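PDB 4Q25: phosphate-specific transport system accessory protein PhoU homolog from Pseudomonas aeruginosa, which forms a homodimer that probably regulates phosphate uptake, as a negative regulator of the Pho regulon. Local coordinates for residues A[17-22]-A[84-89]; A[123-128]-A[174-179]. All blocks are in the same frame, centred on the assembly; numbering follows the deposited sequence.

Contact 1. Residues A[17-22]-A[84-89]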
ATOM      1  N   ALA A  17       3.034 -30.873  -8.831  1.00 72.28           N
ATOM      2  CA  ALA A  17       1.673 -30.663  -9.287  1.00 71.39           C
ATOM      3  C   ALA A  17       1.095 -29.545  -8.436  1.00 69.09           C
ATOM      4  O   ALA A  17       0.693 -28.519  -8.955  1.00 63.06           O
ATOM      5  CB  ALA A  17       0.829 -31.920  -9.150  1.00 71.67           C
ATOM      6  N   GLU A  18       1.089 -29.738  -7.121  1.00 67.86           N
ATOM      7  CA  GLU A  18       0.485 -28.768  -6.232  1.00 63.65           C
ATOM      8  C   GLU A  18       1.172 -27.399  -6.350  1.00 60.73           C
ATOM      9  O   GLU A  18       0.556 -26.367  -6.099  1.00 56.80           O
ATOM     10  CB  GLU A  18       0.418 -29.291  -4.783  1.00 71.47           C
ATOM     11  CG  GLU A  18       1.745 -29.593  -4.106  1.00 75.97           C
ATOM     12  CD  GLU A  18       1.564 -30.298  -2.764  1.00 82.20           C
ATOM     13  OE1 GLU A  18       0.870 -31.355  -2.740  1.00 72.68           O
ATOM     14  OE2 GLU A  18       2.120 -29.801  -1.746  1.00 72.96           O
ATOM     15  N   LEU A  19       2.428 -27.400  -6.704  1.00 57.55           N
ATOM     16  CA  LEU A  19       3.141 -26.215  -7.077  1.00 57.14           C
ATOM     17  C   LEU A  19       2.675 -25.511  -8.347  1.00 64.47           C
ATOM     18  O   LEU A  19       2.744 -24.314  -8.445  1.00 61.26           O
ATOM     19  CB  LEU A  19       4.598 -26.557  -7.171  1.00 65.37           C
ATOM     20  CG  LEU A  19       5.522 -25.459  -7.621  1.00 73.88           C
ATOM     21  CD1 LEU A  19       5.484 -24.331  -6.610  1.00 82.17           C
ATOM     22  CD2 LEU A  19       6.920 -26.010  -7.791  1.00 76.11           C
ATOM     23  N   GLU A  20       2.288 -26.255  -9.359  1.00 56.74           N
ATOM     24  CA  GLU A  20       1.743 -25.647 -10.560  1.00 63.12           C
ATOM     25  C   GLU A  20       0.346 -25.126 -10.255  1.00 54.87           C
ATOM     26  O   GLU A  20      -0.028 -24.102 -10.770  1.00 54.95           O
ATOM     27  CB  GLU A  20       1.697 -26.625 -11.751  1.00 67.26           C
ATOM     28  CG  GLU A  20       3.064 -27.085 -12.258  1.00 74.15           C
ATOM     29  CD  GLU A  20       3.785 -26.076 -13.141  1.00 80.60           C
ATOM     30  OE1 GLU A  20       4.222 -26.470 -14.251  1.00 85.03           O
ATOM     31  OE2 GLU A  20       3.939 -24.903 -12.729  1.00 79.36           O
ATOM     32  N   ASP A  21      -0.412 -25.846  -9.438  1.00 52.96           N
ATOM     33  CA  ASP A  21      -1.739 -25.413  -9.010  1.00 57.32           C
ATOM     34  C   ASP A  21      -1.762 -24.044  -8.317  1.00 55.72           C
ATOM     35  O   ASP A  21      -2.672 -23.253  -8.540  1.00 57.35           O
ATOM     36  CB  ASP A  21      -2.351 -26.435  -8.062  1.00 61.61           C
ATOM     37  CG  ASP A  21      -3.069 -27.525  -8.792  1.00 67.68           C
ATOM     38  OD1 ASP A  21      -2.539 -27.986  -9.828  1.00 72.72           O
ATOM     39  OD2 ASP A  21      -4.174 -27.894  -8.346  1.00 69.03           O
ATOM     40  N   VAL A  22      -0.778 -23.785  -7.469  1.00 50.15           N
ATOM     41  CA  VAL A  22      -0.678 -22.509  -6.781  1.00 55.07           C
ATOM     42  C   VAL A  22      -0.123 -21.434  -7.724  1.00 49.11           C
ATOM     43  O   VAL A  22      -0.410 -20.257  -7.577  1.00 48.97           O
ATOM     44  CB  VAL A  22       0.167 -22.598  -5.476  1.00 53.44           C
ATOM     45  CG1 VAL A  22       1.639 -22.764  -5.774  1.00 52.15           C
ATOM     46  CG2 VAL A  22      -0.031 -21.353  -4.628  1.00 55.33           C
ATOM     47  N   ALA A  84      16.003 -24.827  -3.234  1.00 73.01           N
ATOM     48  CA  ALA A  84      16.205 -23.396  -3.261  1.00 73.11           C
ATOM     49  C   ALA A  84      15.374 -22.660  -4.283  1.00 73.75           C
ATOM     50  O   ALA A  84      14.896 -21.590  -4.014  1.00 71.38           O
ATOM     51  CB  ALA A  84      17.669 -23.108  -3.518  1.00 73.51           C
ATOM     52  N   SER A  85      15.241 -23.218  -5.466  1.00 73.67           N
ATOM     53  CA  SER A  85      14.476 -22.597  -6.518  1.00 71.09           C
ATOM     54  C   SER A  85      12.991 -22.626  -6.217  1.00 69.60           C
ATOM     55  O   SER A  85      12.287 -21.691  -6.490  1.00 70.27           O
ATOM     56  CB  SER A  85      14.852 -23.142  -7.891  1.00 66.52           C
ATOM     57  OG  SER A  85      14.156 -24.312  -8.201  1.00 66.78           O
ATOM     58  N   ASP A  86      12.516 -23.720  -5.663  1.00 68.65           N
ATOM     59  CA  ASP A  86      11.135 -23.805  -5.253  1.00 69.02           C
ATOM     60  C   ASP A  86      10.836 -22.854  -4.136  1.00 69.29           C
ATOM     61  O   ASP A  86       9.782 -22.285  -4.048  1.00 68.21           O
ATOM     62  CB  ASP A  86      10.795 -25.220  -4.876  1.00 71.67           C
ATOM     63  CG  ASP A  86      10.979 -26.133  -6.013  1.00 72.29           C
ATOM     64  OD1 ASP A  86      11.324 -25.612  -7.065  1.00 73.22           O
ATOM     65  OD2 ASP A  86      10.802 -27.343  -5.882  1.00 77.61           O
ATOM     66  N   LEU A  87      11.768 -22.707  -3.238  1.00 64.41           N
ATOM     67  CA  LEU A  87      11.521 -21.815  -2.173  1.00 63.02           C
ATOM     68  C   LEU A  87      11.385 -20.436  -2.761  1.00 61.31           C
ATOM     69  O   LEU A  87      10.548 -19.687  -2.377  1.00 59.74           O
ATOM     70  CB  LEU A  87      12.628 -21.882  -1.155  1.00 58.89           C
ATOM     71  CG  LEU A  87      12.434 -20.858  -0.073  1.00 61.46           C
ATOM     72  CD1 LEU A  87      11.322 -21.303   0.844  1.00 61.06           C
ATOM     73  CD2 LEU A  87      13.715 -20.650   0.678  1.00 63.80           C
ATOM     74  N   ARG A  88      12.200 -20.110  -3.730  1.00 60.33           N
ATOM     75  CA  ARG A  88      12.104 -18.797  -4.307  1.00 64.85           C
ATOM     76  C   ARG A  88      10.714 -18.599  -4.917  1.00 62.13           C
ATOM     77  O   ARG A  88      10.152 -17.542  -4.855  1.00 60.58           O
ATOM     78  CB  ARG A  88      13.215 -18.590  -5.322  1.00 68.24           C
ATOM     79  CG  ARG A  88      14.597 -18.533  -4.713  1.00 64.77           C
ATOM     80  CD  ARG A  88      15.561 -17.729  -5.549  1.00 64.31           C
ATOM     81  NE  ARG A  88      15.588 -18.166  -6.926  1.00 63.24           N
ATOM     82  CZ  ARG A  88      16.297 -19.185  -7.349  1.00 64.49           C
ATOM     83  NH1 ARG A  88      17.004 -19.872  -6.491  1.00 73.16           N
ATOM     84  NH2 ARG A  88      16.276 -19.537  -8.607  1.00 65.75           N
ATOM     85  N   LEU A  89      10.168 -19.641  -5.496  1.00 53.96           N
ATOM     86  CA  LEU A  89       8.864 -19.565  -6.147  1.00 57.83           C
ATOM     87  C   LEU A  89       7.706 -19.337  -5.172  1.00 57.74           C
ATOM     88  O   LEU A  89       6.877 -18.470  -5.397  1.00 58.36           O
ATOM     89  CB  LEU A  89       8.587 -20.815  -6.978  1.00 55.50           C
ATOM     90  CG  LEU A  89       7.236 -20.860  -7.706  1.00 61.02           C
ATOM     91  CD1 LEU A  89       7.166 -19.855  -8.856  1.00 62.50           C
ATOM     92  CD2 LEU A  89       6.974 -22.257  -8.220  1.00 59.83           C
TER
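Leu19 and Asp86 bring the backbones of two helices closest together, their CA atoms 8.5 Å apart, and residues 17-22 and 84-89 run in roughly the same direction. No hydrogen bond crosses between them; the contact is made by side chains, chiefly Leu19 and Leu89, which reach toward each other tip to tip. Each extends its branch with CG anti to the backbone N (chi1 177° in Leu19 and 180° in Leu89), a setting that sends both forked ends across the interface. The modelled approach of Leu19 CD1 to Leu89 CD2 is shorter than two methyl carbons can sit, so the exact placing of the methyls is doubtful and only the meeting of the two ends is secure. With that reservation, CD2 of Leu19 lies 3.8 Å from CD2 of Leu89 in the model, and CD1 of Leu19 is 4.0 Å from CG of Leu89.

In this all-helical PhoU fold, built of helical bundles, the pair joins the first turns of helix 15-45 to the start of helix 84-120. Val22, one turn on from Leu19, turns its side chain to Ile69, Glu72 and Ile76 of helix 59-78, while Leu89 also meets Leu218 of helix 188-220. Branched, apolar chains suit these buried positions because they fill the space between helices without polar atoms that need partners.

Asp86 borders the leucine pair: its CG stands 4.4 Å from CD2 of Leu19. The carboxylate takes a weak hydrogen bond from Ser85, whose OG is 3.3 Å from OD1 of Asp86. Farther from the leucines, the Arg88 guanidinium lays one face over CA of Ser85 and hydrogen-bonds through NH2 to the carbonyl of Leu218. On helix 15-45, Glu18 forms a salt bridge with Arg79.

Contact 2. Residues A[123-128]-A[174-179]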
ATOM      1  N   SER A 123     -14.480  16.593 -14.604  1.00 34.89           N
ATOM      2  CA  SER A 123     -13.349  17.498 -14.408  1.00 35.05           C
ATOM      3  C   SER A 123     -13.162  18.207 -15.752  1.00 36.41           C
ATOM      4  O   SER A 123     -13.418  17.634 -16.799  1.00 36.22           O
ATOM      5  CB  SER A 123     -12.097  16.709 -14.053  1.00 34.48           C
ATOM      6  OG  SER A 123     -10.945  17.506 -13.894  1.00 33.98           O
ATOM      7  N   PRO A 124     -12.747  19.469 -15.731  1.00 36.78           N
ATOM      8  CA  PRO A 124     -12.407  20.098 -17.011  1.00 39.69           C
ATOM      9  C   PRO A 124     -11.023  19.685 -17.500  1.00 38.91           C
ATOM     10  O   PRO A 124     -10.664  19.983 -18.631  1.00 38.63           O
ATOM     11  CB  PRO A 124     -12.479  21.596 -16.716  1.00 39.46           C
ATOM     12  CG  PRO A 124     -12.391  21.714 -15.229  1.00 44.44           C
ATOM     13  CD  PRO A 124     -12.630  20.377 -14.591  1.00 39.06           C
ATOM     14  N   ARG A 125     -10.274  18.951 -16.670  1.00 39.97           N
ATOM     15  CA  ARG A 125      -8.960  18.478 -17.047  1.00 40.63           C
ATOM     16  C   ARG A 125      -8.735  17.055 -16.561  1.00 42.75           C
ATOM     17  O   ARG A 125      -9.309  16.644 -15.555  1.00 38.92           O
ATOM     18  CB  ARG A 125      -7.911  19.401 -16.409  1.00 46.21           C
ATOM     19  CG  ARG A 125      -6.852  19.923 -17.346  1.00 51.62           C
ATOM     20  CD  ARG A 125      -7.399  20.938 -18.333  1.00 50.83           C
ATOM     21  NE  ARG A 125      -6.399  21.961 -18.621  1.00 54.42           N
ATOM     22  CZ  ARG A 125      -6.675  23.123 -19.200  1.00 55.30           C
ATOM     23  NH1 ARG A 125      -7.925  23.400 -19.583  1.00 57.37           N
ATOM     24  NH2 ARG A 125      -5.695  23.998 -19.410  1.00 51.90           N
ATOM     25  N   GLY A 126      -7.904  16.301 -17.293  1.00 43.04           N
ATOM     26  CA  GLY A 126      -7.277  15.084 -16.773  1.00 40.01           C
ATOM     27  C   GLY A 126      -7.671  13.735 -17.360  1.00 37.61           C
ATOM     28  O   GLY A 126      -7.063  12.732 -17.044  1.00 35.26           O
ATOM     29  N   TYR A 127      -8.687  13.694 -18.196  1.00 34.18           N
ATOM     30  CA  TYR A 127      -9.185  12.416 -18.669  1.00 34.50           C
ATOM     31  C   TYR A 127      -8.224  11.708 -19.625  1.00 35.79           C
ATOM     32  O   TYR A 127      -8.088  10.453 -19.590  1.00 33.12           O
ATOM     33  CB  TYR A 127     -10.587  12.580 -19.289  1.00 31.82           C
ATOM     34  CG  TYR A 127     -11.623  12.888 -18.247  1.00 34.81           C
ATOM     35  CD1 TYR A 127     -12.157  11.874 -17.455  1.00 32.63           C
ATOM     36  CD2 TYR A 127     -12.049  14.187 -18.013  1.00 35.56           C
ATOM     37  CE1 TYR A 127     -13.085  12.142 -16.474  1.00 32.44           C
ATOM     38  CE2 TYR A 127     -12.994  14.457 -17.038  1.00 35.52           C
ATOM     39  CZ  TYR A 127     -13.502  13.437 -16.260  1.00 34.15           C
ATOM     40  OH  TYR A 127     -14.450  13.725 -15.293  1.00 31.15           O
ATOM     41  N   VAL A 128      -7.569  12.475 -20.494  1.00 35.84           N
ATOM     42  CA  VAL A 128      -6.633  11.874 -21.435  1.00 36.25           C
ATOM     43  C   VAL A 128      -5.483  11.316 -20.640  1.00 33.35           C
ATOM     44  O   VAL A 128      -5.016  10.245 -20.935  1.00 32.59           O
ATOM     45  CB  VAL A 128      -6.172  12.821 -22.560  1.00 43.10           C
ATOM     46  CG1 VAL A 128      -5.399  14.017 -22.023  1.00 47.19           C
ATOM     47  CG2 VAL A 128      -5.291  12.072 -23.542  1.00 46.81           C
ATOM     48  N   LEU A 174       0.251  15.942 -12.559  1.00 44.51           N
ATOM     49  CA  LEU A 174      -0.005  16.660 -11.316  1.00 45.36           C
ATOM     50  C   LEU A 174       0.215  18.161 -11.501  1.00 51.03           C
ATOM     51  O   LEU A 174      -0.581  18.962 -10.988  1.00 50.30           O
ATOM     52  CB  LEU A 174       0.919  16.165 -10.194  1.00 46.25           C
ATOM     53  CG  LEU A 174       0.932  16.780  -8.780  1.00 51.34           C
ATOM     54  CD1 LEU A 174      -0.420  16.589  -8.079  1.00 50.00           C
ATOM     55  CD2 LEU A 174       2.045  16.289  -7.882  1.00 52.02           C
ATOM     56  N   ARG A 175       1.323  18.525 -12.172  1.00 49.34           N
ATOM     57  CA  ARG A 175       1.679  19.924 -12.462  1.00 53.93           C
ATOM     58  C   ARG A 175       0.545  20.568 -13.198  1.00 48.18           C
ATOM     59  O   ARG A 175       0.027  21.590 -12.777  1.00 45.91           O
ATOM     60  CB  ARG A 175       2.939  20.033 -13.365  1.00 61.24           C
ATOM     61  CG  ARG A 175       4.267  19.575 -12.753  1.00 70.13           C
ATOM     62  CD  ARG A 175       5.502  19.755 -13.694  1.00 75.19           C
ATOM     63  NE  ARG A 175       6.806  19.260 -13.171  1.00 75.56           N
ATOM     64  CZ  ARG A 175       7.968  19.210 -13.849  1.00 76.28           C
ATOM     65  NH1 ARG A 175       8.055  19.634 -15.109  1.00 74.23           N
ATOM     66  NH2 ARG A 175       9.069  18.752 -13.255  1.00 69.08           N
ATOM     67  N   GLU A 176       0.165  19.960 -14.319  1.00 48.21           N
ATOM     68  CA  GLU A 176      -0.936  20.478 -15.148  1.00 45.25           C
ATOM     69  C   GLU A 176      -2.174  20.747 -14.282  1.00 45.22           C
ATOM     70  O   GLU A 176      -2.767  21.834 -14.321  1.00 43.62           O
ATOM     71  CB  GLU A 176      -1.266  19.462 -16.245  1.00 49.06           C
ATOM     72  CG  GLU A 176      -2.228  19.964 -17.303  1.00 50.44           C
ATOM     73  CD  GLU A 176      -1.573  20.994 -18.192  1.00 54.04           C
ATOM     74  OE1 GLU A 176      -0.393  20.793 -18.569  1.00 50.88           O
ATOM     75  OE2 GLU A 176      -2.241  21.996 -18.516  1.00 52.28           O
ATOM     76  N   LEU A 177      -2.524  19.757 -13.463  1.00 43.00           N
ATOM     77  CA  LEU A 177      -3.761  19.790 -12.692  1.00 43.39           C
ATOM     78  C   LEU A 177      -3.723  20.737 -11.503  1.00 39.39           C
ATOM     79  O   LEU A 177      -4.692  21.458 -11.269  1.00 40.75           O
ATOM     80  CB  LEU A 177      -4.163  18.375 -12.276  1.00 42.34           C
ATOM     81  CG  LEU A 177      -4.450  17.458 -13.475  1.00 43.30           C
ATOM     82  CD1 LEU A 177      -4.530  16.000 -13.064  1.00 41.45           C
ATOM     83  CD2 LEU A 177      -5.738  17.865 -14.151  1.00 45.23           C
ATOM     84  N   VAL A 178      -2.630  20.771 -10.757  1.00 42.31           N
ATOM     85  CA  VAL A 178      -2.518  21.749  -9.652  1.00 43.59           C
ATOM     86  C   VAL A 178      -2.606  23.197 -10.207  1.00 48.85           C
ATOM     87  O   VAL A 178      -3.460  23.976  -9.785  1.00 44.71           O
ATOM     88  CB  VAL A 178      -1.259  21.523  -8.784  1.00 45.53           C
ATOM     89  CG1 VAL A 178      -1.040  22.664  -7.786  1.00 43.77           C
ATOM     90  CG2 VAL A 178      -1.387  20.218  -8.005  1.00 46.26           C
ATOM     91  N   THR A 179      -1.799  23.528 -11.214  1.00 49.44           N
ATOM     92  CA  THR A 179      -1.792  24.899 -11.749  1.00 46.59           C
ATOM     93  C   THR A 179      -3.172  25.223 -12.300  1.00 45.91           C
ATOM     94  O   THR A 179      -3.666  26.348 -12.153  1.00 44.88           O
ATOM     95  CB  THR A 179      -0.685  25.134 -12.813  1.00 47.22           C
ATOM     96  OG1 THR A 179      -0.882  24.264 -13.917  1.00 55.47           O
ATOM     97  CG2 THR A 179       0.709  24.822 -12.239  1.00 46.38           C
TER
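Apolar contact between Arg125 and Leu177 carries most of this meeting of a loop with helix 153-183. CD2 of Leu177 lies 3.5 Å from CB and 4.0 Å from CG of Arg125, so the methyl meets the aliphatic root of the arginine, not its charged end. The same methyl is 4.1 Å from CA of Gly126. In Leu177, chi1 of -62° together with chi2 of 167° swings CD2 to the loop, and the side chain also packs on Ile194 and Leu198 of helix 188-220.

Backbone shape explains Gly126. It occupies the N-cap position of helix 127-149 with a positive phi that would press a side chain's first carbon into the carbonyl O of Arg125, which suits glycine.

Hydrogen bonds tie the loop to itself and to the first turn of helix 127-149. The N-H of Ser123 donates to OH of Tyr127 across 2.9 Å at an angle of 155°; OG of Ser123 points to the carbonyl of Arg125 in a bond modelled too short to be trusted in detail.

Charge adds a looser term. OE2 of Glu176 lies at the edge of the Arg125 guanidinium, near its plane, but 4.1 Å from NH2, beyond a salt bridge. The chemistry thus implies a join set mainly by methyl packing and glycine's backbone freedom, with the opposite charges probably contributing only a weak, solvent-screened attraction.

Contacts 1 and 2 lie on opposite sides of the chain's centre, each about 23 Å from it; their own centres are 45 Å apart and their nearest atoms about 34 Å, so neither touches the other. They follow in series along the chain: helix 84-120, which begins at contact 1, runs toward the loop that enters contact 2. Helix 188-220 also spans the distance, offering Leu218 to contact 1 and Ile194 to contact 2. Residues in both segment pairs meet the second subunit, Leu87 packing on Ala78 of that subunit and Val178 on its Leu192.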